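Local coordinates for outer membrane protein (Tpn50) (PDB 3OON), which probably binds peptidoglycan through this OmpA-like C-terminal domain, as its relatives do, helping to tie the outer membrane to the cell wall, at residues S16-E20 / E32-I36; F46-I51 / K87-Q91; H56-F60 / W97-K101. All coordinates share one frame. Where two conformers were deposited one is given. Numbering follows the deposited sequence.

Interaction 1. Residues S16-E20 / E32-I36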
loop_
_atom_site.group_PDB
_atom_site.type_symbol
_atom_site.label_atom_id
_atom_site.label_comp_id
_atom_site.label_asym_id
_atom_site.label_seq_id
_atom_site.Cartn_x
_atom_site.Cartn_y
_atom_site.Cartn_z
ATOM N N SER A 16 6.503 0.678 2.645
ATOM C CA SER A 16 7.247 1.755 3.289
ATOM C C SER A 16 6.286 2.695 4.003
ATOM O O SER A 16 5.219 3.041 3.487
ATOM C CB SER A 16 8.157 2.492 2.302
ATOM O OG SER A 16 7.421 3.303 1.433
ATOM N N PHE A 17 6.645 3.069 5.220
ATOM C CA PHE A 17 5.767 3.858 6.057
ATOM C C PHE A 17 6.604 4.554 7.115
ATOM O O PHE A 17 7.817 4.351 7.189
ATOM C CB PHE A 17 4.691 2.968 6.702
ATOM C CG PHE A 17 5.241 1.771 7.412
ATOM C CD1 PHE A 17 5.469 1.802 8.775
ATOM C CD2 PHE A 17 5.549 0.607 6.707
ATOM C CE1 PHE A 17 6.006 0.682 9.439
ATOM C CE2 PHE A 17 6.081 -0.508 7.352
ATOM C CZ PHE A 17 6.307 -0.470 8.724
ATOM N N ASP A 18 5.980 5.384 7.937
ATOM C CA ASP A 18 6.726 6.017 9.019
ATOM C C ASP A 18 5.997 5.894 10.348
ATOM O O ASP A 18 4.787 6.128 10.447
ATOM C CB ASP A 18 7.080 7.471 8.701
ATOM C CG ASP A 18 5.867 8.360 8.647
ATOM O OD1 ASP A 18 4.748 7.823 8.669
ATOM O OD2 ASP A 18 6.030 9.598 8.588
ATOM N N ILE A 19 6.769 5.520 11.360
ATOM C CA ILE A 19 6.259 5.190 12.685
ATOM C C ILE A 19 6.879 6.185 13.626
ATOM O O ILE A 19 8.100 6.373 13.613
ATOM C CB ILE A 19 6.697 3.763 13.124
ATOM C CG1 ILE A 19 6.039 2.680 12.256
ATOM C CG2 ILE A 19 6.441 3.531 14.635
ATOM C CD1 ILE A 19 4.527 2.482 12.471
ATOM N N GLU A 20 6.045 6.826 14.440
ATOM C CA GLU A 20 6.537 7.720 15.469
ATOM C C GLU A 20 7.126 6.903 16.604
ATOM O O GLU A 20 6.440 6.057 17.190
ATOM C CB GLU A 20 5.415 8.615 15.988
ATOM C CG GLU A 20 4.968 9.653 14.984
ATOM C CD GLU A 20 4.155 10.780 15.599
ATOM O OE1 GLU A 20 4.468 11.228 16.723
ATOM O OE2 GLU A 20 3.200 11.229 14.936
ATOM N N GLU A 32 0.262 4.556 17.192
ATOM C CA GLU A 32 0.796 3.969 15.963
ATOM C C GLU A 32 0.399 2.505 15.774
ATOM O O GLU A 32 0.544 1.957 14.681
ATOM C CB GLU A 32 2.333 4.109 15.894
ATOM C CG GLU A 32 2.892 5.542 15.921
ATOM C CD GLU A 32 2.543 6.337 14.679
ATOM O OE1 GLU A 32 1.349 6.634 14.484
ATOM O OE2 GLU A 32 3.453 6.668 13.893
ATOM N N TYR A 33 -0.096 1.864 16.830
ATOM C CA TYR A 33 -0.404 0.437 16.743
ATOM C C TYR A 33 -1.507 0.115 15.733
ATOM O O TYR A 33 -1.485 -0.942 15.111
ATOM C CB TYR A 33 -0.696 -0.159 18.127
ATOM C CG TYR A 33 0.562 -0.325 18.950
ATOM C CD1 TYR A 33 1.534 -1.253 18.585
ATOM C CD2 TYR A 33 0.788 0.454 20.078
ATOM C CE1 TYR A 33 2.702 -1.404 19.329
ATOM C CE2 TYR A 33 1.954 0.308 20.835
ATOM C CZ TYR A 33 2.902 -0.623 20.451
ATOM O OH TYR A 33 4.054 -0.769 21.188
ATOM N N LYS A 34 -2.445 1.046 15.559
ATOM C CA LYS A 34 -3.512 0.902 14.575
ATOM C C LYS A 34 -2.939 0.835 13.144
ATOM O O LYS A 34 -3.429 0.079 12.300
ATOM C CB LYS A 34 -4.505 2.060 14.720
ATOM C CG LYS A 34 -5.793 1.924 13.910
ATOM C CD LYS A 34 -6.929 1.305 14.735
ATOM C CE LYS A 34 -8.269 2.013 14.490
ATOM N NZ LYS A 34 -8.797 1.863 13.103
ATOM N N LYS A 35 -1.898 1.619 12.882
ATOM C CA LYS A 35 -1.188 1.551 11.599
ATOM C C LYS A 35 -0.501 0.195 11.396
ATOM O O LYS A 35 -0.560 -0.395 10.303
ATOM C CB LYS A 35 -0.164 2.675 11.499
ATOM C CG LYS A 35 0.578 2.722 10.171
ATOM C CD LYS A 35 1.747 3.736 10.194
ATOM C CE LYS A 35 1.273 5.161 10.133
ATOM N NZ LYS A 35 2.355 6.053 9.629
ATOM N N ILE A 36 0.154 -0.301 12.442
ATOM C CA ILE A 36 0.772 -1.623 12.359
ATOM C C ILE A 36 -0.304 -2.710 12.197
ATOM O O ILE A 36 -0.067 -3.723 11.548
ATOM C CB ILE A 36 1.703 -1.920 13.549
ATOM C CG1 ILE A 36 2.764 -0.816 13.693
ATOM C CG2 ILE A 36 2.398 -3.265 13.347
ATOM C CD1 ILE A 36 3.483 -0.834 15.029
HETATM O O HOH W 1 3.154 6.017 6.894
#
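In this OmpA-like alpha/beta domain, the end of strand 12-20 meets the 32-36 segment, which leads into helix 33-45, and side chains of that segment satisfy polar groups of the strand backbone. The amide of Glu20 donates a nearly straight hydrogen bond (168°) to the carboxylate of Glu32, with Glu20 N and Glu32 OE2 2.7 Å apart. Lys35, about one turn on, reaches Asp18. Its NZ donates to Asp18 O at 2.6 Å and forms a salt bridge with the side chain of the same residue, Lys35 NZ to Asp18 OD1 being 3.1 Å. Water 1 accepts from both Lys35 NZ (2.8 Å) and Asp18 N (3.1 Å), so the amide and the carbonyl of Asp18 are both satisfied. Asn1, the first residue of the chain, completes the cluster: its O accepts from Lys35 NZ and its ND2 donates to Asp18 OD2. Other strand residues, Phe17 and Ile19, pair through their backbones with Val117 and Arg115 of strand 114-122. Beneath the polar layer, Ile77 of helix 63-83 touches both Ile19 and Ile36, whose side chains meet directly, Ile19 CD1 lying 3.9 Å from Ile36 CG1.

Interaction 2. Residues F46-I51 / K87-Q91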
loop_
_atom_site.group_PDB
_atom_site.type_symbol
_atom_site.label_atom_id
_atom_site.label_comp_id
_atom_site.label_asym_id
_atom_site.label_seq_id
_atom_site.Cartn_x
_atom_site.Cartn_y
_atom_site.Cartn_z
ATOM N N PHE A 46 -0.517 -12.870 3.189
ATOM C CA PHE A 46 0.673 -13.435 2.576
ATOM C C PHE A 46 1.242 -14.395 3.608
ATOM O O PHE A 46 2.297 -14.167 4.208
ATOM C CB PHE A 46 1.659 -12.327 2.178
ATOM C CG PHE A 46 1.206 -11.517 0.998
ATOM C CD1 PHE A 46 1.625 -11.842 -0.289
ATOM C CD2 PHE A 46 0.345 -10.434 1.166
ATOM C CE1 PHE A 46 1.203 -11.091 -1.394
ATOM C CE2 PHE A 46 -0.077 -9.676 0.075
ATOM C CZ PHE A 46 0.357 -10.005 -1.208
ATOM N N LYS A 47 0.502 -15.484 3.797
ATOM C CA LYS A 47 0.731 -16.424 4.891
ATOM C C LYS A 47 2.074 -17.156 4.830
ATOM O O LYS A 47 2.738 -17.332 5.852
ATOM C CB LYS A 47 -0.429 -17.430 4.975
ATOM C CG LYS A 47 -1.205 -17.617 3.675
ATOM C CD LYS A 47 -2.138 -18.812 3.750
ATOM C CE LYS A 47 -3.264 -18.697 2.735
ATOM N NZ LYS A 47 -2.771 -18.232 1.408
ATOM N N LYS A 48 2.468 -17.577 3.628
ATOM C CA LYS A 48 3.662 -18.409 3.441
ATOM C C LYS A 48 4.954 -17.600 3.368
ATOM O O LYS A 48 6.045 -18.137 3.559
ATOM C CB LYS A 48 3.522 -19.277 2.187
ATOM C CG LYS A 48 2.858 -20.629 2.429
ATOM C CD LYS A 48 2.894 -21.498 1.178
ATOM C CE LYS A 48 2.756 -22.977 1.520
ATOM N NZ LYS A 48 3.955 -23.472 2.252
ATOM N N ASN A 49 4.828 -16.304 3.100
ATOM C CA ASN A 49 6.001 -15.448 2.905
ATOM C C ASN A 49 6.788 -15.118 4.167
ATOM O O ASN A 49 6.215 -14.873 5.230
ATOM C CB ASN A 49 5.616 -14.145 2.206
ATOM C CG ASN A 49 4.797 -14.378 0.955
ATOM O OD1 ASN A 49 3.661 -14.849 1.025
ATOM N ND2 ASN A 49 5.371 -14.063 -0.196
ATOM N N ASN A 50 8.113 -15.100 4.023
ATOM C CA ASN A 50 8.989 -14.530 5.029
ATOM C C ASN A 50 8.991 -13.027 4.839
ATOM O O ASN A 50 8.645 -12.544 3.759
ATOM C CB ASN A 50 10.397 -15.109 4.893
ATOM C CG ASN A 50 10.411 -16.617 5.086
ATOM O OD1 ASN A 50 9.909 -17.116 6.091
ATOM N ND2 ASN A 50 10.962 -17.347 4.120
ATOM N N ILE A 51 9.355 -12.289 5.881
ATOM C CA ILE A 51 9.431 -10.828 5.767
ATOM C C ILE A 51 10.778 -10.276 6.227
ATOM O O ILE A 51 11.470 -10.887 7.035
ATOM C CB ILE A 51 8.281 -10.079 6.516
ATOM C CG1 ILE A 51 8.349 -10.291 8.030
ATOM C CG2 ILE A 51 6.894 -10.467 5.960
ATOM C CD1 ILE A 51 7.371 -9.378 8.797
ATOM N N LYS A 87 2.890 -13.298 12.015
ATOM C CA LYS A 87 4.115 -13.976 11.599
ATOM C C LYS A 87 4.747 -14.672 12.814
ATOM O O LYS A 87 4.549 -14.246 13.957
ATOM C CB LYS A 87 5.112 -12.985 10.960
ATOM C CG LYS A 87 4.714 -12.453 9.578
ATOM C CD LYS A 87 4.827 -13.516 8.488
ATOM C CE LYS A 87 3.843 -13.270 7.356
ATOM N NZ LYS A 87 3.759 -14.458 6.457
ATOM N N ASP A 88 5.479 -15.755 12.563
ATOM C CA ASP A 88 6.300 -16.386 13.597
ATOM C C ASP A 88 7.709 -15.811 13.547
ATOM O O ASP A 88 8.127 -15.272 12.516
ATOM C CB ASP A 88 6.352 -17.905 13.397
ATOM C CG ASP A 88 5.006 -18.587 13.638
ATOM O OD1 ASP A 88 4.213 -18.126 14.495
ATOM O OD2 ASP A 88 4.748 -19.609 12.970
ATOM N N LYS A 89 8.466 -15.947 14.637
ATOM C CA LYS A 89 9.833 -15.404 14.673
ATOM C C LYS A 89 10.725 -16.028 13.589
ATOM O O LYS A 89 11.670 -15.394 13.106
ATOM C CB LYS A 89 10.458 -15.507 16.080
ATOM C CG LYS A 89 11.162 -16.819 16.371
ATOM C CD LYS A 89 12.134 -16.743 17.553
ATOM C CE LYS A 89 13.005 -17.995 17.577
ATOM N NZ LYS A 89 13.812 -18.182 18.834
ATOM N N ASP A 90 10.382 -17.262 13.215
ATOM C CA ASP A 90 11.013 -18.014 12.132
ATOM C C ASP A 90 10.991 -17.315 10.793
ATOM O O ASP A 90 11.820 -17.609 9.933
ATOM C CB ASP A 90 10.265 -19.322 11.911
ATOM C CG ASP A 90 10.512 -20.316 12.991
ATOM O OD1 ASP A 90 11.357 -20.045 13.871
ATOM O OD2 ASP A 90 9.862 -21.377 12.948
ATOM N N GLN A 91 10.005 -16.443 10.611
ATOM C CA GLN A 91 9.687 -15.865 9.309
ATOM C C GLN A 91 10.179 -14.443 9.170
ATOM O O GLN A 91 9.950 -13.845 8.125
ATOM C CB GLN A 91 8.176 -15.854 9.074
ATOM C CG GLN A 91 7.520 -17.228 9.096
ATOM C CD GLN A 91 6.014 -17.116 9.016
ATOM O OE1 GLN A 91 5.353 -16.781 9.998
ATOM N NE2 GLN A 91 5.463 -17.386 7.839
HETATM O O HOH W 2 7.528 -18.507 5.603
HETATM O O HOH W 3 11.055 -19.112 7.286
#
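The two backbones converge from one end to the other: the CA atoms of Lys47 and Lys87 are 7.9 Å apart, those of Asn50 and Gln91 only 4.5 Å. At the close end Ile51 N donates to Gln91 O (2.8 Å, 168°), while the 46-51 segment curls so that several carbonyls face inward. Lys87 fills that curl. Its NZ donates to Phe46 O at 2.7 Å and Asn49 O at 2.8 Å, and weakly to Lys47 O at 3.1 Å, so a buried ammonium is held by main-chain oxygens alone within this contact. The segments lead into strands 51-55 and 92-96, the adjacent parallel strands joined by helix 63-83 in a beta-alpha-beta crossover, and the Ile51-Gln91 bond lies where their pairing begins. The side chain of Asn49 points away, and its ND2 hydrogen-bonds to Leu122 O on strand 114-122; Phe46 packs on Lys45 of the second subunit. Gln91 divides its amide: OE1 accepts from Asp88 N at 2.8 Å, just ahead of the 3-10 segment 89-91, while NE2 bonds weakly to Lys47 O at 3.4 Å. Water 2 accepts from Gln91 NE2 (3.2 Å) and donates to Lys48 O (2.6 Å) and Asn50 OD1 (2.8 Å).

Interaction 3. Residues H56-F60 / W97-K101. With SO4 (sulfate ion), chain B.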
loop_
_atom_site.group_PDB
_atom_site.type_symbol
_atom_site.label_atom_id
_atom_site.label_comp_id
_atom_site.label_asym_id
_atom_site.label_seq_id
_atom_site.Cartn_x
_atom_site.Cartn_y
_atom_site.Cartn_z
ATOM N N HIS A 56 15.696 2.406 10.801
ATOM C CA HIS A 56 16.538 3.545 10.496
ATOM C C HIS A 56 16.590 4.538 11.648
ATOM O O HIS A 56 15.643 4.673 12.443
ATOM C CB HIS A 56 16.046 4.284 9.237
ATOM C CG HIS A 56 15.947 3.417 8.022
ATOM N ND1 HIS A 56 16.968 3.300 7.103
ATOM C CD2 HIS A 56 14.945 2.626 7.573
ATOM C CE1 HIS A 56 16.601 2.475 6.141
ATOM N NE2 HIS A 56 15.375 2.052 6.401
ATOM N N THR A 57 17.722 5.224 11.727
ATOM C CA THR A 57 17.880 6.366 12.603
ATOM C C THR A 57 18.193 7.570 11.730
ATOM O O THR A 57 18.468 7.425 10.539
ATOM C CB THR A 57 19.030 6.168 13.603
ATOM O OG1 THR A 57 20.202 5.753 12.893
ATOM C CG2 THR A 57 18.680 5.108 14.628
ATOM N N GLU A 58 18.162 8.753 12.336
ATOM C CA GLU A 58 18.467 9.987 11.618
ATOM C C GLU A 58 19.714 10.685 12.153
ATOM O O GLU A 58 20.456 11.302 11.386
ATOM C CB GLU A 58 17.264 10.925 11.649
ATOM C CG GLU A 58 16.069 10.363 10.891
ATOM C CD GLU A 58 14.933 11.350 10.724
ATOM O OE1 GLU A 58 14.938 12.414 11.387
ATOM O OE2 GLU A 58 14.017 11.048 9.924
ATOM N N GLN A 59 19.932 10.576 13.463
ATOM C CA GLN A 59 21.040 11.249 14.158
ATOM C C GLN A 59 22.383 10.737 13.655
ATOM O O GLN A 59 22.528 9.557 13.340
ATOM C CB GLN A 59 20.913 10.985 15.666
ATOM C CG GLN A 59 21.860 11.725 16.578
ATOM C CD GLN A 59 21.548 11.499 18.056
ATOM O OE1 GLN A 59 21.114 12.420 18.751
ATOM N NE2 GLN A 59 21.764 10.277 18.541
ATOM N N PHE A 60 23.373 11.617 13.563
ATOM C CA PHE A 60 24.697 11.116 13.252
ATOM C C PHE A 60 25.491 10.801 14.514
ATOM O O PHE A 60 26.414 11.511 14.914
ATOM C CB PHE A 60 25.416 11.954 12.184
ATOM C CG PHE A 60 24.972 11.600 10.782
ATOM C CD1 PHE A 60 25.467 10.452 10.151
ATOM C CD2 PHE A 60 23.998 12.357 10.126
ATOM C CE1 PHE A 60 25.040 10.095 8.875
ATOM C CE2 PHE A 60 23.557 12.007 8.840
ATOM C CZ PHE A 60 24.079 10.872 8.216
ATOM N N TRP A 97 19.869 -0.172 9.651
ATOM C CA TRP A 97 20.752 0.572 8.754
ATOM C C TRP A 97 21.446 1.744 9.446
ATOM O O TRP A 97 22.194 2.506 8.817
ATOM C CB TRP A 97 19.943 1.107 7.571
ATOM C CG TRP A 97 19.625 0.076 6.566
ATOM C CD1 TRP A 97 18.415 -0.524 6.368
ATOM C CD2 TRP A 97 20.519 -0.495 5.611
ATOM N NE1 TRP A 97 18.500 -1.433 5.342
ATOM C CE2 TRP A 97 19.779 -1.436 4.857
ATOM C CE3 TRP A 97 21.878 -0.303 5.312
ATOM C CZ2 TRP A 97 20.350 -2.185 3.822
ATOM C CZ3 TRP A 97 22.447 -1.054 4.283
ATOM C CH2 TRP A 97 21.680 -1.982 3.552
ATOM N N GLY A 98 21.169 1.895 10.733
ATOM C CA GLY A 98 21.511 3.113 11.444
ATOM C C GLY A 98 21.083 4.328 10.623
ATOM O O GLY A 98 19.979 4.370 10.089
ATOM N N SER A 99 21.990 5.287 10.491
ATOM C CA SER A 99 21.710 6.507 9.722
ATOM C C SER A 99 22.331 6.490 8.321
ATOM O O SER A 99 22.494 7.540 7.694
ATOM C CB SER A 99 22.156 7.734 10.519
ATOM O OG SER A 99 21.475 7.779 11.764
ATOM N N GLN A 100 22.632 5.291 7.816
ATOM C CA GLN A 100 23.387 5.147 6.559
ATOM C C GLN A 100 22.555 5.166 5.274
ATOM O O GLN A 100 23.113 5.343 4.186
ATOM C CB GLN A 100 24.274 3.893 6.599
ATOM C CG GLN A 100 25.280 3.878 7.751
ATOM C CD GLN A 100 26.222 5.080 7.732
ATOM O OE1 GLN A 100 27.001 5.257 6.792
ATOM N NE2 GLN A 100 26.163 5.903 8.779
ATOM N N LYS A 101 21.237 4.981 5.401
ATOM C CA LYS A 101 20.308 5.002 4.264
ATOM C C LYS A 101 19.348 6.177 4.366
ATOM O O LYS A 101 19.754 7.329 4.195
ATOM C CB LYS A 101 19.495 3.700 4.188
ATOM C CG LYS A 101 20.203 2.594 3.419
ATOM C CD LYS A 101 19.201 1.623 2.805
ATOM C CE LYS A 101 19.839 0.826 1.683
ATOM N NZ LYS A 101 18.864 -0.098 1.029
HETATM S S SO4 B . 17.171 9.119 15.819
HETATM O O1 SO4 B . 16.764 10.520 15.922
HETATM O O2 SO4 B . 16.494 8.481 14.697
HETATM O O3 SO4 B . 18.617 9.091 15.608
HETATM O O4 SO4 B . 16.852 8.445 17.072
HETATM O O HOH W 4 19.245 4.882 7.530
#
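A sulfate ion, probably from the crystallisation liquor, sits on the backbone of the 56-60 loop, taking hydrogen bonds from Glu58 N to O2 and from Gln59 N to O3, each 2.9 Å; Arg73 and Arg115 also hold it. The site is consistent with the place where OmpA-like relatives bind a carboxylate of the peptidoglycan peptide. On the 97-101 segment, the type II' turn Trp97-Gln100, with Gly98 at positive phi, secures the loop: Thr57 N donates to Gly98 O (2.9 Å, 179°), and Ser99 OG donates to Gln59 O at 2.6 Å. Ser99 CB lies over one face of the Phe60 ring. Water 4 links His56 ND1, Gly98 O and Lys101 N, while the His56 and Trp97 rings lie near parallel (11°) but slid apart. The loops follow strands 51-55 and 92-96; Glu54 and Glu118 bind Trp97 NE1 and His56 NE2, and helix 63-83 supplies Ser70 to Gly98 N and packs Met66 and Leu69 against Thr57.

Centred about 8 Å from the chain's centre, interaction 1 joins side chains of 32-36 to strand backbone over a small apolar contact. None of its touching residues is exposed, against about half in interactions 2 and 3, whose centres lie about 14 Å from the chain's centre, on opposite sides of it. Both tie loops flanking the parallel strands 51-55 and 92-96: interaction 2 where they begin, interaction 3 where they end. Helix 63-83 runs between these ends, also backing the isoleucines of interaction 1. Lysine donates to main-chain oxygens in interactions 1 and 2, pairing with a carboxylate across the segments only in the first; interaction 3 uses hydroxyls, a type II' turn and aromatic rings beside an anion site.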